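Local structure of bifunctional enzyme CysN/CysC (Mycobacterium tuberculosis, 4RFV) at residues 26-31 and 101-106; 38-43 and 178-183. The protein catalyses, through its adenylyl-sulfate kinase domain, the ATP-dependent 3'-phosphorylation of adenylyl sulfate, a step in sulfate activation. The protein carries 1 engineered substitution. All coordinates share one frame; numbering follows the deposited sequence.

Contact 1. Residues 26-31 and 101-106; sequences TVWFTG and VPAISP
Three backbone bonds knit Val27, Phe29 and their partners Val101 and Ala103 into parallel strand pairing. Val101 N gives to Val27 O at 2.8 Å, Phe29 N to Val101 O, and Ala103 N to Phe29 O. Pro102, which has no N-H to give, sits where the strand needs none from it on this side. Beyond the last bridge, side chains add to the backbone bonds. Thr30 OG1, placed anti to its own backbone N (chi1 -180°), donates to Ile104 O at 2.8 Å, and Gly31 N adds a weak bond to the same oxygen, so one carbonyl serves two donors. Tyr164 OH also bonds Thr30 OG1. Trp28 NE1 reaches Ser105 OG at 3.1 Å, with the hydroxyl lying close to the indole plane; tryptophan suits this buried place because a large apolar ring carries one polar N-H that the small serine can receive.

On the face that carries Trp28 and Val101, the packing is apolar. Val101 CG1 rests over the six-membered ring of Trp28, 4.0 Å from its centroid, a CH-pi contact, and Ala103 CB is a further neighbour, near CZ2. Helix 108-121 packs on this indole through Arg111 and Ala114. Phe29 points to the other face, toward helix 37-50. Strand 98-102 thus lies beside strand 25-30, which runs into Gly31 of a probable Walker A loop, in the 2-3-1-4-5 parallel sheet of P-loop kinases.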
loop_
_atom_site.group_PDB
_atom_site.type_symbol
_atom_site.label_atom_id
_atom_site.label_comp_id
_atom_site.label_asym_id
_atom_site.label_seq_id
_atom_site.Cartn_x
_atom_site.Cartn_y
_atom_site.Cartn_z
ATOM N N THR A 26 -3.846 3.077 12.041
ATOM C CA THR A 26 -4.981 3.517 11.164
ATOM C C THR A 26 -6.083 4.162 11.952
ATOM O O THR A 26 -6.511 3.643 12.972
ATOM C CB THR A 26 -5.573 2.323 10.381
ATOM O OG1 THR A 26 -4.551 1.754 9.568
ATOM C CG2 THR A 26 -6.780 2.699 9.508
ATOM N N VAL A 27 -6.544 5.321 11.449
ATOM C CA VAL A 27 -7.775 5.957 11.887
ATOM C C VAL A 27 -8.815 5.830 10.779
ATOM O O VAL A 27 -8.596 6.253 9.638
ATOM C CB VAL A 27 -7.556 7.452 12.213
ATOM C CG1 VAL A 27 -8.842 8.016 12.791
ATOM C CG2 VAL A 27 -6.389 7.635 13.183
ATOM N N TRP A 28 -9.894 5.139 11.074
ATOM C CA TRP A 28 -10.953 4.859 10.128
ATOM C C TRP A 28 -12.143 5.773 10.443
ATOM O O TRP A 28 -12.752 5.657 11.520
ATOM C CB TRP A 28 -11.329 3.398 10.239
ATOM C CG TRP A 28 -12.282 2.888 9.198
ATOM C CD1 TRP A 28 -13.630 3.083 9.172
ATOM C CD2 TRP A 28 -11.977 2.080 8.071
ATOM N NE1 TRP A 28 -14.191 2.459 8.101
ATOM C CE2 TRP A 28 -13.204 1.857 7.382
ATOM C CE3 TRP A 28 -10.807 1.571 7.536
ATOM C CZ2 TRP A 28 -13.286 1.084 6.221
ATOM C CZ3 TRP A 28 -10.897 0.800 6.352
ATOM C CH2 TRP A 28 -12.140 0.562 5.745
ATOM N N PHE A 29 -12.494 6.643 9.511
ATOM C CA PHE A 29 -13.576 7.585 9.697
ATOM C C PHE A 29 -14.797 7.015 8.950
ATOM O O PHE A 29 -14.724 6.803 7.727
ATOM C CB PHE A 29 -13.244 8.966 9.098
ATOM C CG PHE A 29 -12.055 9.670 9.711
ATOM C CD1 PHE A 29 -10.795 9.409 9.267
ATOM C CD2 PHE A 29 -12.214 10.662 10.667
ATOM C CE1 PHE A 29 -9.688 10.030 9.801
ATOM C CE2 PHE A 29 -11.098 11.312 11.193
ATOM C CZ PHE A 29 -9.834 11.020 10.750
ATOM N N THR A 30 -15.904 6.797 9.671
ATOM C CA THR A 30 -17.145 6.326 9.121
ATOM C C THR A 30 -18.224 7.367 9.392
ATOM O O THR A 30 -18.161 8.133 10.390
ATOM C CB THR A 30 -17.535 4.949 9.697
ATOM O OG1 THR A 30 -18.768 4.502 9.135
ATOM C CG2 THR A 30 -17.570 4.972 11.226
ATOM N N GLY A 31 -19.194 7.424 8.489
ATOM C CA GLY A 31 -20.259 8.416 8.613
ATOM C C GLY A 31 -20.838 8.701 7.238
ATOM O O GLY A 31 -20.201 8.383 6.226
ATOM N N VAL A 101 -8.382 7.049 6.941
ATOM C CA VAL A 101 -9.282 6.469 5.918
ATOM C C VAL A 101 -10.682 7.050 6.007
ATOM O O VAL A 101 -11.439 6.670 6.878
ATOM C CB VAL A 101 -9.403 4.942 6.075
ATOM C CG1 VAL A 101 -10.271 4.325 4.937
ATOM C CG2 VAL A 101 -8.031 4.322 6.159
ATOM N N PRO A 102 -11.032 7.975 5.117
ATOM C CA PRO A 102 -12.396 8.492 5.104
ATOM C C PRO A 102 -13.267 7.594 4.238
ATOM O O PRO A 102 -13.079 7.530 3.025
ATOM C CB PRO A 102 -12.241 9.872 4.508
ATOM C CG PRO A 102 -11.087 9.743 3.589
ATOM C CD PRO A 102 -10.164 8.699 4.165
ATOM N N ALA A 103 -14.150 6.830 4.841
ATOM C CA ALA A 103 -14.936 5.885 4.084
ATOM C C ALA A 103 -16.307 5.848 4.664
ATOM O O ALA A 103 -16.456 5.626 5.888
ATOM C CB ALA A 103 -14.320 4.499 4.151
ATOM N N ILE A 104 -17.329 5.959 3.839
ATOM C CA ILE A 104 -18.679 5.969 4.396
ATOM C C ILE A 104 -18.888 4.720 5.255
ATOM O O ILE A 104 -19.313 4.856 6.405
ATOM C CB ILE A 104 -19.802 6.066 3.364
ATOM C CG1 ILE A 104 -19.706 7.363 2.572
ATOM C CG2 ILE A 104 -21.157 6.030 4.073
ATOM C CD1 ILE A 104 -20.382 7.248 1.211
ATOM N N SER A 105 -18.557 3.543 4.689
ATOM C CA SER A 105 -18.649 2.257 5.417
ATOM C C SER A 105 -19.953 2.127 6.226
ATOM O O SER A 105 -19.965 2.040 7.447
ATOM C CB SER A 105 -17.411 1.990 6.267
ATOM O OG SER A 105 -17.075 3.034 7.123
ATOM N N PRO A 106 -21.066 2.097 5.517
ATOM C CA PRO A 106 -22.346 2.184 6.198
ATOM C C PRO A 106 -22.774 0.961 7.034
ATOM O O PRO A 106 -23.650 1.093 7.885
ATOM C CB PRO A 106 -23.331 2.397 5.046
ATOM C CG PRO A 106 -22.702 1.798 3.872
ATOM C CD PRO A 106 -21.214 1.993 4.046
#

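Contact 2. Residues 38-43 and 178-183; sequences SSVAML and RSIDEQ. With PO4 (phosphate ion), chain C.
Ile180 and Leu43 meet where the helix that follows the probable P-loop packs beside the C-terminal helix, a helix-helix contact on one side of the sheet in this P-loop kinase fold. Ile180 spreads its two branches over the neighbouring helix: CD1 lies 3.6 Å from Ser39 CB, and CG2 lies 3.8 Å from Leu43 CD2. With CG1 anti to the carbonyl carbon (chi1 -74°), the longer branch extends to Ser39 while CG2 is left for Leu43. The same Leu43 methyl rests against the backbone of the opposing helix, 3.6 Å from Asp181 CA. The methyl branches of leucine and isoleucine give apolar surface in two directions, which suits a partly exposed seam. The short Ser39 side chain leaves its CB accessible to Ile180, and Val40 CG2 touches Gln183 OE1 at 3.3 Å, the two side chains crossing at about a right angle.

Farther out, a salt bridge, a weak bond and packing position these residues. Asp181 OD1 forms the salt bridge with Lys47, one turn beyond Leu43, and Gln183 NE2 makes a weak hydrogen bond to Thr175 O. Val40 also packs on Phe29 and Leu174, joining the helix to the sheet. Ser179 and Glu182 make a capping box that starts the C-terminal helix: Glu182 N gives to Ser179 OG at 2.9 Å, and Ser179 N returns a bond to Glu182 OE1. At the other helix's beginning, Ser38 N donates to phosphate O4 at 2.9 Å, with an N-H...O angle of 168°.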
loop_
_atom_site.group_PDB
_atom_site.type_symbol
_atom_site.label_atom_id
_atom_site.label_comp_id
_atom_site.label_asym_id
_atom_site.label_seq_id
_atom_site.Cartn_x
_atom_site.Cartn_y
_atom_site.Cartn_z
ATOM N N SER A 38 -13.721 13.571 5.013
ATOM C CA SER A 38 -12.541 13.917 4.214
ATOM C C SER A 38 -11.901 15.210 4.698
ATOM O O SER A 38 -10.678 15.307 4.752
ATOM C CB SER A 38 -12.906 14.086 2.744
ATOM O OG SER A 38 -13.312 12.840 2.237
ATOM N N SER A 39 -12.725 16.188 5.047
ATOM C CA SER A 39 -12.199 17.457 5.569
ATOM C C SER A 39 -11.378 17.253 6.849
ATOM O O SER A 39 -10.277 17.800 6.968
ATOM C CB SER A 39 -13.352 18.421 5.846
ATOM O OG SER A 39 -13.828 18.906 4.614
ATOM N N VAL A 40 -11.951 16.514 7.789
ATOM C CA VAL A 40 -11.265 16.239 9.036
ATOM C C VAL A 40 -9.997 15.424 8.730
ATOM O O VAL A 40 -8.919 15.759 9.230
ATOM C CB VAL A 40 -12.143 15.516 10.084
ATOM C CG1 VAL A 40 -11.320 15.145 11.308
ATOM C CG2 VAL A 40 -13.308 16.340 10.553
ATOM N N ALA A 41 -10.090 14.387 7.890
ATOM C CA ALA A 41 -8.914 13.541 7.605
ATOM C C ALA A 41 -7.779 14.351 7.005
ATOM O O ALA A 41 -6.608 14.182 7.374
ATOM C CB ALA A 41 -9.274 12.371 6.701
ATOM N N MET A 42 -8.114 15.280 6.103
ATOM C CA MET A 42 -7.088 16.090 5.453
ATOM C C MET A 42 -6.417 17.068 6.429
ATOM O O MET A 42 -5.205 17.289 6.373
ATOM C CB MET A 42 -7.692 16.840 4.273
ATOM C CG MET A 42 -7.909 15.908 3.085
ATOM S SD MET A 42 -8.721 16.700 1.686
ATOM C CE MET A 42 -8.705 15.358 0.499
ATOM N N LEU A 43 -7.201 17.653 7.317
ATOM C CA LEU A 43 -6.618 18.570 8.311
ATOM C C LEU A 43 -5.760 17.807 9.337
ATOM O O LEU A 43 -4.684 18.247 9.712
ATOM C CB LEU A 43 -7.720 19.387 8.973
ATOM C CG LEU A 43 -7.243 20.459 9.957
ATOM C CD1 LEU A 43 -6.263 21.392 9.269
ATOM C CD2 LEU A 43 -8.434 21.232 10.485
ATOM N N ARG A 178 -18.793 21.502 16.611
ATOM C CA ARG A 178 -17.384 21.870 16.721
ATOM C C ARG A 178 -16.763 22.250 15.379
ATOM O O ARG A 178 -17.170 21.742 14.333
ATOM C CB ARG A 178 -16.610 20.703 17.348
ATOM C CG ARG A 178 -17.297 20.105 18.586
ATOM C CD ARG A 178 -16.303 19.562 19.609
ATOM N NE ARG A 178 -15.326 20.581 19.979
ATOM C CZ ARG A 178 -14.227 20.367 20.697
ATOM N NH1 ARG A 178 -13.939 19.155 21.164
ATOM N NH2 ARG A 178 -13.414 21.386 20.959
ATOM N N SER A 179 -15.761 23.132 15.419
ATOM C CA SER A 179 -15.056 23.536 14.207
ATOM C C SER A 179 -14.265 22.341 13.674
ATOM O O SER A 179 -13.939 21.422 14.424
ATOM C CB SER A 179 -14.102 24.698 14.471
ATOM O OG SER A 179 -12.874 24.259 15.006
ATOM N N ILE A 180 -13.968 22.345 12.388
ATOM C CA ILE A 180 -13.149 21.269 11.824
ATOM C C ILE A 180 -11.758 21.261 12.474
ATOM O O ILE A 180 -11.219 20.197 12.735
ATOM C CB ILE A 180 -13.162 21.299 10.271
ATOM C CG1 ILE A 180 -14.533 20.777 9.813
ATOM C CG2 ILE A 180 -12.085 20.418 9.677
ATOM C CD1 ILE A 180 -14.695 20.607 8.334
ATOM N N ASP A 181 -11.185 22.439 12.747
ATOM C CA ASP A 181 -9.922 22.498 13.468
ATOM C C ASP A 181 -9.976 21.814 14.858
ATOM O O ASP A 181 -9.074 21.044 15.218
ATOM C CB ASP A 181 -9.449 23.936 13.607
ATOM C CG ASP A 181 -8.050 24.015 14.084
ATOM O OD1 ASP A 181 -7.137 23.613 13.331
ATOM O OD2 ASP A 181 -7.843 24.448 15.233
ATOM N N GLU A 182 -11.040 22.082 15.618
ATOM C CA GLU A 182 -11.261 21.426 16.898
ATOM C C GLU A 182 -11.410 19.923 16.728
ATOM O O GLU A 182 -10.843 19.142 17.502
ATOM C CB GLU A 182 -12.518 21.969 17.583
ATOM C CG GLU A 182 -12.242 23.231 18.387
ATOM C CD GLU A 182 -13.466 24.135 18.510
ATOM O OE1 GLU A 182 -14.606 23.696 18.197
ATOM O OE2 GLU A 182 -13.269 25.300 18.913
ATOM N N GLN A 183 -12.179 19.520 15.731
ATOM C CA GLN A 183 -12.390 18.108 15.505
ATOM C C GLN A 183 -11.078 17.423 15.171
ATOM O O GLN A 183 -10.810 16.346 15.709
ATOM C CB GLN A 183 -13.435 17.859 14.415
ATOM C CG GLN A 183 -14.839 18.249 14.860
ATOM C CD GLN A 183 -15.885 17.882 13.848
ATOM O OE1 GLN A 183 -15.574 17.496 12.710
ATOM N NE2 GLN A 183 -17.135 17.950 14.256
HETATM P P PO4 C . -17.724 13.657 3.797
HETATM O O1 PO4 C . -18.017 15.183 3.989
HETATM O O2 PO4 C . -18.517 13.149 2.681
HETATM O O3 PO4 C . -18.152 12.946 5.048
HETATM O O4 PO4 C . -16.278 13.414 3.574
#

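Overall arrangement
From the N terminus, strand 25-30 supplies the first half of contact 1, and the chain then passes through the probable P-loop into helix 37-50, which supplies the first half of contact 2. Contact 1 closes when strand 98-102 returns beside strand 25-30; contact 2 closes much later, when helix 180-192 packs against helix 37-50. The two loops therefore cross. Contact 1 lies in the middle of the parallel sheet and contact 2 over one face, near edge strand 172-174, about 14 Å apart between centres, yet they touch: the Phe29 ring packs on Ala41, and Pro102 meets Ser38. Together they tie the central strands, through helix 37-50, to the C-terminal helix.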